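PDB 3KFW: PaaX domain-containing protein, C-domain protein from Mycobacterium tuberculosis, which is of unknown function but probably acts as a DNA-binding transcriptional regulator of the PaaX type. Local coordinates for residues K113-L118 against W123-N128; E149-L154 against A203-A208; S162-A167 against L195-M200. All blocks are in the same frame, centred on the assembly; numbering follows the deposited sequence.

Contact 1. Residues K113-L118 against W123-N128; sequences KRFGEL and WMRPDN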
# COMPACT_ATOMS: atom_id res chain seq x y z
N LYS A 113 -18.17 -6.82 9.44
CA LYS A 113 -18.37 -5.81 10.49
C LYS A 113 -18.70 -4.43 9.90
O LYS A 113 -18.69 -3.44 10.61
CB LYS A 113 -17.10 -5.70 11.30
CG LYS A 113 -16.79 -6.93 12.06
CD LYS A 113 -15.49 -6.74 12.80
CE LYS A 113 -15.11 -8.05 13.53
NZ LYS A 113 -15.73 -8.07 14.86
N ARG A 114 -18.89 -4.38 8.57
CA ARG A 114 -19.42 -3.22 7.85
C ARG A 114 -18.51 -2.01 7.93
O ARG A 114 -18.96 -0.89 8.16
CB ARG A 114 -20.87 -2.96 8.26
CG ARG A 114 -21.64 -4.27 8.13
CD ARG A 114 -23.02 -4.22 8.65
NE ARG A 114 -23.75 -5.31 8.03
CZ ARG A 114 -24.60 -6.06 8.69
NH1 ARG A 114 -24.80 -5.82 9.98
NH2 ARG A 114 -25.22 -7.06 8.07
N PHE A 115 -17.21 -2.28 7.77
CA PHE A 115 -16.19 -1.27 7.53
C PHE A 115 -16.03 -1.06 6.03
O PHE A 115 -16.23 -1.99 5.26
CB PHE A 115 -14.86 -1.70 8.17
CG PHE A 115 -14.83 -1.49 9.67
CD1 PHE A 115 -15.47 -2.38 10.53
CD2 PHE A 115 -14.17 -0.41 10.21
CE1 PHE A 115 -15.46 -2.18 11.89
CE2 PHE A 115 -14.15 -0.22 11.58
CZ PHE A 115 -14.81 -1.09 12.41
N GLY A 116 -15.74 0.18 5.63
CA GLY A 116 -15.41 0.49 4.24
C GLY A 116 -13.92 0.79 4.11
O GLY A 116 -13.26 1.29 5.02
N GLU A 117 -13.38 0.46 2.97
CA GLU A 117 -11.99 0.67 2.72
C GLU A 117 -11.76 2.08 2.14
O GLU A 117 -12.11 2.34 0.97
CB GLU A 117 -11.48 -0.43 1.78
CG GLU A 117 -10.02 -0.35 1.47
CD GLU A 117 -9.55 -1.59 0.80
OE1 GLU A 117 -8.38 -1.97 1.02
OE2 GLU A 117 -10.37 -2.23 0.09
N LEU A 118 -11.18 2.99 2.94
CA LEU A 118 -10.83 4.32 2.45
C LEU A 118 -9.75 4.21 1.40
O LEU A 118 -9.65 5.06 0.52
CB LEU A 118 -10.35 5.23 3.58
CG LEU A 118 -9.89 6.68 3.20
CD1 LEU A 118 -10.94 7.56 2.43
CD2 LEU A 118 -9.39 7.44 4.41
N TRP A 123 -9.47 1.09 7.04
CA TRP A 123 -10.86 0.77 7.06
C TRP A 123 -11.53 1.62 8.12
O TRP A 123 -10.91 1.89 9.16
CB TRP A 123 -11.04 -0.71 7.37
CG TRP A 123 -10.48 -1.64 6.37
CD1 TRP A 123 -9.17 -2.07 6.28
CD2 TRP A 123 -11.19 -2.34 5.35
NE1 TRP A 123 -9.03 -2.98 5.27
CE2 TRP A 123 -10.24 -3.17 4.67
CE3 TRP A 123 -12.53 -2.34 4.93
CZ2 TRP A 123 -10.59 -3.95 3.57
CZ3 TRP A 123 -12.88 -3.14 3.85
CH2 TRP A 123 -11.91 -3.93 3.17
N MSE A 124 -12.75 2.09 7.86
CA MSE A 124 -13.44 3.00 8.81
C MSE A 124 -14.89 2.76 8.79
O MSE A 124 -15.40 2.17 7.85
CB MSE A 124 -13.33 4.47 8.42
CG MSE A 124 -11.98 4.99 8.44
SE MSE A 124 -11.86 6.75 7.61
CE MSE A 124 -12.59 7.79 9.09
N ARG A 125 -15.57 3.24 9.81
CA ARG A 125 -17.02 3.29 9.84
C ARG A 125 -17.42 4.17 11.01
O ARG A 125 -16.60 4.43 11.87
CB ARG A 125 -17.65 1.88 9.95
CG ARG A 125 -17.46 1.22 11.29
CD ARG A 125 -18.78 0.69 11.83
NE ARG A 125 -19.66 0.36 10.71
CZ ARG A 125 -20.80 0.97 10.46
NH1 ARG A 125 -21.23 1.92 11.24
NH2 ARG A 125 -21.51 0.60 9.40
N PRO A 126 -18.67 4.68 11.02
CA PRO A 126 -19.09 5.47 12.19
C PRO A 126 -19.12 4.60 13.45
O PRO A 126 -19.30 3.40 13.33
CB PRO A 126 -20.50 5.92 11.81
CG PRO A 126 -20.56 5.82 10.32
CD PRO A 126 -19.65 4.74 9.91
N ASP A 127 -18.96 5.15 14.64
CA ASP A 127 -18.91 4.28 15.81
C ASP A 127 -20.29 3.96 16.38
O ASP A 127 -20.39 3.58 17.55
CB ASP A 127 -17.97 4.83 16.88
CG ASP A 127 -18.54 6.03 17.59
OD1 ASP A 127 -19.56 6.55 17.11
OD2 ASP A 127 -17.99 6.45 18.64
N ASN A 128 -21.34 4.09 15.56
CA ASN A 128 -22.73 3.78 15.96
C ASN A 128 -23.02 2.27 16.14
O ASN A 128 -23.94 1.91 16.85
CB ASN A 128 -23.75 4.45 15.01
CG ASN A 128 -23.67 3.90 13.57
OD1 ASN A 128 -22.59 3.66 13.05
ND2 ASN A 128 -24.83 3.69 12.95
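An arginine side chain takes over where the backbone ladder of this hairpin stops: R125 turns its NE onto the carbonyl oxygen of R114, with NE 2.9 Å from O and an N-H...O angle of 145°. The donor stands above the carbonyl plane, about 50° out of it, and NH2 adds a second, weak bond to the same oxygen. The first torsion of R125 puts CG between backbone N and carbonyl carbon (chi1 71°), over the middle of the F115 ring and 3.7 Å from its centroid, a CH-pi contact. Further bends at chi2 and chi3 then turn NE back to R114 O. The guanidinium stands perpendicular to the ring; its NH1 reaches the P126 carbonyl of its own strand.

G116 and M124 form the antiparallel hydrogen-bonded pair, G116 N to M124 O and M124 N to G116 O both 3.0 Å. E117 and W123 follow as a non-hydrogen-bonded pair on one face of the sheet. There E117 CB sits 3.7 Å from the centroid of the indole six-membered ring, and the extended chain brings the carboxylate nearly parallel to the indole, stacked on it, while R107 of helix 100-112 takes OE2 in a salt bridge. On the other face the selenium of selenomethionine M124 lies 4.1 Å from L118 CD2, and both residues pack on L154 of helix 151-158.

R114, at positive phi, is the C-prime residue of a Schellman motif ending helix 100-112, so the hairpin of the Cas2-like domain starts directly from a helix terminus. Gripped by one good bond and one weak one, the R114 carbonyl ties this helix exit to the partner strand beyond the last backbone pair.

Contact 2. Residues E149-L154 against A203-A208; sequences EAPADL and AELLPA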
# COMPACT_ATOMS: atom_id res chain seq x y z
N GLU A 149 -14.41 16.30 8.60
CA GLU A 149 -15.21 17.54 8.52
C GLU A 149 -16.38 17.49 7.52
O GLU A 149 -17.30 18.27 7.61
CB GLU A 149 -14.31 18.74 8.31
CG GLU A 149 -13.78 19.27 9.64
CD GLU A 149 -12.45 19.98 9.51
OE1 GLU A 149 -12.44 21.24 9.57
OE2 GLU A 149 -11.43 19.28 9.36
N ALA A 150 -16.32 16.54 6.58
CA ALA A 150 -17.38 16.26 5.61
C ALA A 150 -17.68 14.76 5.75
O ALA A 150 -17.30 13.97 4.90
CB ALA A 150 -16.90 16.57 4.19
N PRO A 151 -18.36 14.38 6.83
CA PRO A 151 -18.59 12.96 7.06
C PRO A 151 -19.57 12.31 6.05
O PRO A 151 -19.46 11.10 5.82
CB PRO A 151 -19.10 12.94 8.49
CG PRO A 151 -19.86 14.31 8.62
CD PRO A 151 -19.03 15.24 7.83
N ALA A 152 -20.48 13.07 5.43
CA ALA A 152 -21.39 12.49 4.43
C ALA A 152 -20.59 12.25 3.17
O ALA A 152 -20.91 11.36 2.33
CB ALA A 152 -22.54 13.44 4.11
N ASP A 153 -19.55 13.05 3.01
CA ASP A 153 -18.73 12.90 1.86
C ASP A 153 -17.85 11.69 2.06
O ASP A 153 -17.80 10.83 1.18
CB ASP A 153 -17.90 14.15 1.57
CG ASP A 153 -17.14 13.99 0.29
OD1 ASP A 153 -17.78 13.53 -0.67
OD2 ASP A 153 -15.92 14.24 0.24
N LEU A 154 -17.14 11.62 3.19
CA LEU A 154 -16.41 10.40 3.56
C LEU A 154 -17.28 9.12 3.35
O LEU A 154 -16.93 8.24 2.53
CB LEU A 154 -15.93 10.51 5.01
CG LEU A 154 -15.08 9.34 5.49
CD1 LEU A 154 -14.02 9.21 4.46
CD2 LEU A 154 -14.47 9.67 6.82
N ALA A 203 -28.56 8.13 10.97
CA ALA A 203 -29.48 9.19 10.49
C ALA A 203 -28.87 10.34 9.67
O ALA A 203 -29.21 10.50 8.52
CB ALA A 203 -30.24 9.77 11.65
N GLU A 204 -27.96 11.10 10.27
CA GLU A 204 -27.38 12.31 9.66
C GLU A 204 -26.67 12.07 8.34
O GLU A 204 -26.40 13.03 7.60
CB GLU A 204 -26.34 12.95 10.58
CG GLU A 204 -26.86 13.38 11.93
CD GLU A 204 -26.92 12.24 12.98
OE1 GLU A 204 -27.65 11.21 12.80
OE2 GLU A 204 -26.22 12.41 14.01
N LEU A 205 -26.31 10.82 8.05
CA LEU A 205 -25.48 10.56 6.88
C LEU A 205 -26.28 9.87 5.81
O LEU A 205 -25.80 9.77 4.68
CB LEU A 205 -24.22 9.75 7.21
CG LEU A 205 -23.39 10.29 8.37
CD1 LEU A 205 -22.22 9.43 8.59
CD2 LEU A 205 -22.92 11.76 8.10
N LEU A 206 -27.47 9.39 6.17
CA LEU A 206 -28.36 8.69 5.23
C LEU A 206 -28.91 9.72 4.24
O LEU A 206 -29.47 10.71 4.66
CB LEU A 206 -29.54 8.06 5.96
CG LEU A 206 -29.31 6.84 6.85
CD1 LEU A 206 -30.63 6.50 7.65
CD2 LEU A 206 -28.80 5.62 6.06
N PRO A 207 -28.74 9.46 2.92
CA PRO A 207 -29.44 10.23 1.89
C PRO A 207 -30.95 9.90 1.94
O PRO A 207 -31.31 8.80 2.39
CB PRO A 207 -28.77 9.79 0.59
CG PRO A 207 -27.69 8.75 0.96
CD PRO A 207 -27.97 8.32 2.36
N ALA A 208 -31.81 10.84 1.54
CA ALA A 208 -33.26 10.69 1.71
C ALA A 208 -33.92 9.66 0.77
O ALA A 208 -35.05 9.25 1.01
CB ALA A 208 -33.96 12.02 1.57
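L205 reaches helix 151-158 with a single methyl, CD2, which settles against the helix's first turn. Its CG is anti to the carbonyl carbon (chi1 -51°), and a chi2 of 180° sends CD1 outward along the chain, leaving CD2 as the side branch that meets P151 and A152. The methyl lies 3.8 Å from the backbone N of A152 and 4.0 Å from both CB and CG of P151. It therefore meets one side of the pyrrolidine and the start of the next residue together, and the leucine and proline side chains cross at roughly a right angle. A152 CB is a looser neighbour, 4.3 Å from L205 CD2.

The helix opens with A150 at the N-cap position and P151 as its first residue, where a proline costs no backbone bond because the N-H groups of a first turn lack acceptors within the helix. L154 N then bonds to A150 O at 2.9 Å. Opposite, L205 belongs to a short 3-10 segment, 204-205, in the loop between helices 181-195 and 212-234, so the contact joins the Cas2-like domain to the C-terminal PaaX region. No hydrogen bond crosses it, and it buries 120 Å² in all.

W84 touches both P151 and E204, and W88 of strand 88-93 also packs on P151. On the same helix, D153 OD2 forms a salt bridge with R142 of the second subunit.

Contact 3. Residues S162-A167 against L195-M200; sequences SGWTEA and LLTDPM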
# COMPACT_ATOMS: atom_id res chain seq x y z
N SER A 162 -24.87 5.49 -3.94
CA SER A 162 -25.90 5.59 -4.99
C SER A 162 -26.18 4.20 -5.61
O SER A 162 -27.31 3.89 -5.92
CB SER A 162 -25.50 6.57 -6.06
OG SER A 162 -24.29 6.11 -6.64
N GLY A 163 -25.15 3.36 -5.76
CA GLY A 163 -25.32 2.01 -6.34
C GLY A 163 -26.08 1.07 -5.44
O GLY A 163 -26.76 0.14 -5.92
N TRP A 164 -25.97 1.27 -4.13
CA TRP A 164 -26.62 0.38 -3.20
C TRP A 164 -28.09 0.76 -3.07
O TRP A 164 -28.93 -0.11 -2.86
CB TRP A 164 -25.99 0.50 -1.83
CG TRP A 164 -26.40 -0.58 -0.82
CD1 TRP A 164 -25.68 -1.74 -0.48
CD2 TRP A 164 -27.57 -0.57 0.03
NE1 TRP A 164 -26.38 -2.45 0.51
CE2 TRP A 164 -27.53 -1.75 0.83
CE3 TRP A 164 -28.65 0.30 0.17
CZ2 TRP A 164 -28.52 -2.05 1.75
CZ3 TRP A 164 -29.66 -0.01 1.11
CH2 TRP A 164 -29.58 -1.18 1.88
N THR A 165 -28.34 2.07 -3.14
CA THR A 165 -29.65 2.72 -3.28
C THR A 165 -30.35 2.25 -4.55
O THR A 165 -31.47 1.74 -4.46
CB THR A 165 -29.44 4.28 -3.33
OG1 THR A 165 -28.97 4.74 -2.06
CG2 THR A 165 -30.71 5.06 -3.77
N GLU A 166 -29.70 2.40 -5.72
CA GLU A 166 -30.28 1.90 -6.99
C GLU A 166 -30.63 0.40 -6.94
O GLU A 166 -31.70 -0.01 -7.41
CB GLU A 166 -29.37 2.21 -8.19
CG GLU A 166 -29.99 1.85 -9.58
CD GLU A 166 -29.51 2.78 -10.76
OE1 GLU A 166 -30.25 3.74 -11.14
OE2 GLU A 166 -28.38 2.55 -11.28
N ALA A 167 -29.76 -0.41 -6.33
CA ALA A 167 -29.99 -1.88 -6.25
C ALA A 167 -31.12 -2.20 -5.34
O ALA A 167 -31.83 -3.18 -5.58
CB ALA A 167 -28.74 -2.67 -5.82
N LEU A 195 -29.35 -6.54 2.43
CA LEU A 195 -29.19 -5.94 3.75
C LEU A 195 -27.87 -6.30 4.46
O LEU A 195 -27.30 -5.49 5.21
CB LEU A 195 -30.37 -6.27 4.64
CG LEU A 195 -31.68 -5.68 4.10
CD1 LEU A 195 -32.92 -6.35 4.70
CD2 LEU A 195 -31.73 -4.18 4.33
N LEU A 196 -27.37 -7.51 4.18
CA LEU A 196 -26.16 -8.04 4.80
C LEU A 196 -25.01 -7.09 4.57
O LEU A 196 -24.08 -7.04 5.41
CB LEU A 196 -25.80 -9.42 4.24
CG LEU A 196 -26.49 -10.67 4.85
CD1 LEU A 196 -25.88 -11.91 4.19
CD2 LEU A 196 -26.35 -10.75 6.36
N THR A 197 -25.08 -6.38 3.44
CA THR A 197 -24.07 -5.41 3.04
C THR A 197 -24.42 -3.99 3.44
O THR A 197 -23.70 -3.07 3.06
CB THR A 197 -23.77 -5.41 1.49
OG1 THR A 197 -24.78 -4.71 0.80
CG2 THR A 197 -23.62 -6.85 0.88
N ASP A 198 -25.54 -3.80 4.16
CA ASP A 198 -25.99 -2.47 4.53
C ASP A 198 -24.90 -1.76 5.36
O ASP A 198 -24.43 -2.32 6.38
CB ASP A 198 -27.26 -2.56 5.35
CG ASP A 198 -27.93 -1.17 5.60
OD1 ASP A 198 -27.29 -0.08 5.59
OD2 ASP A 198 -29.15 -1.19 5.82
N PRO A 199 -24.51 -0.53 4.94
CA PRO A 199 -23.49 0.12 5.75
C PRO A 199 -24.00 0.65 7.08
O PRO A 199 -23.19 1.11 7.88
CB PRO A 199 -22.95 1.22 4.85
CG PRO A 199 -23.99 1.43 3.84
CD PRO A 199 -24.64 0.12 3.63
N MSE A 200 -25.31 0.57 7.34
CA MSE A 200 -25.87 0.82 8.67
C MSE A 200 -25.51 2.19 9.15
O MSE A 200 -25.00 2.33 10.26
CB MSE A 200 -25.24 -0.16 9.64
CG MSE A 200 -26.17 -0.73 10.58
SE MSE A 200 -27.37 -1.72 9.44
CE MSE A 200 -26.52 -3.47 9.48
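W164, on helix 161-177, presents its indole to a type I beta turn, L195 to D198, that follows helix 181-195, and the turn's own bond from D198 N to L195 O measures 2.7 Å. The segment continues into an Asx turn, in which D198 OD1 accepts from M200 N. The contact thus joins a helix to the loop that leads towards helix 212-234, and the loop half belongs to the C-terminal PaaX region.

The tight part lies along the indole. With CG anti to the backbone N (chi1 -169°), the ring extends from its helix to the turn, where NE1 and CZ2 do the closest touching. CZ2 is 3.8 Å from both CA and CB of D198, and the carboxylate is tilted to the ring. The acid's OD2 is held by a salt bridge to R216 of helix 212-234. H194 and W210 also stack with the indole, so this buried ring is packed by residues from beyond the turn as well.

Packing is looser at P199 and L195. P199 CD comes over one face, 4.4 Å from W164 CE2, and L195 CD2 is equally distant from CH2, although the CB of that leucine starts away from the helix.

The solvent side is that of T197, which is exposed yet held by the one direct hydrogen bond between the segments. Its OG1 also bonds to the carbonyl of H194 and so has two partners. W164 NE1 donates to T197 OG1 at 2.8 Å, bent to 143° at the hydrogen but with the oxygen only 3° out of the indole plane.

How the contacts relate
Contacts 1 and 3 are buried, their centres about 14 Å apart, whereas contact 2 is partly buried and lies nearer the surface. Contact 1 is built on backbone pairs supplemented by arginine and ring contacts, contact 3 on a tryptophan with one polar bond, contact 2 on one leucine methyl against the first turn of a helix, with no polar bond. Contacts 2 and 3 both use the loop between helices 181-195 and 212-234, and their other halves fall on the successive helices 151-158 and 161-177. Polar links join contact 1 to contact 3, R114 NH2 to L196 O and N128 ND2 to M200 O. Packing of L154 on L118 and M124 joins contacts 1 and 2, which both also touch the second subunit.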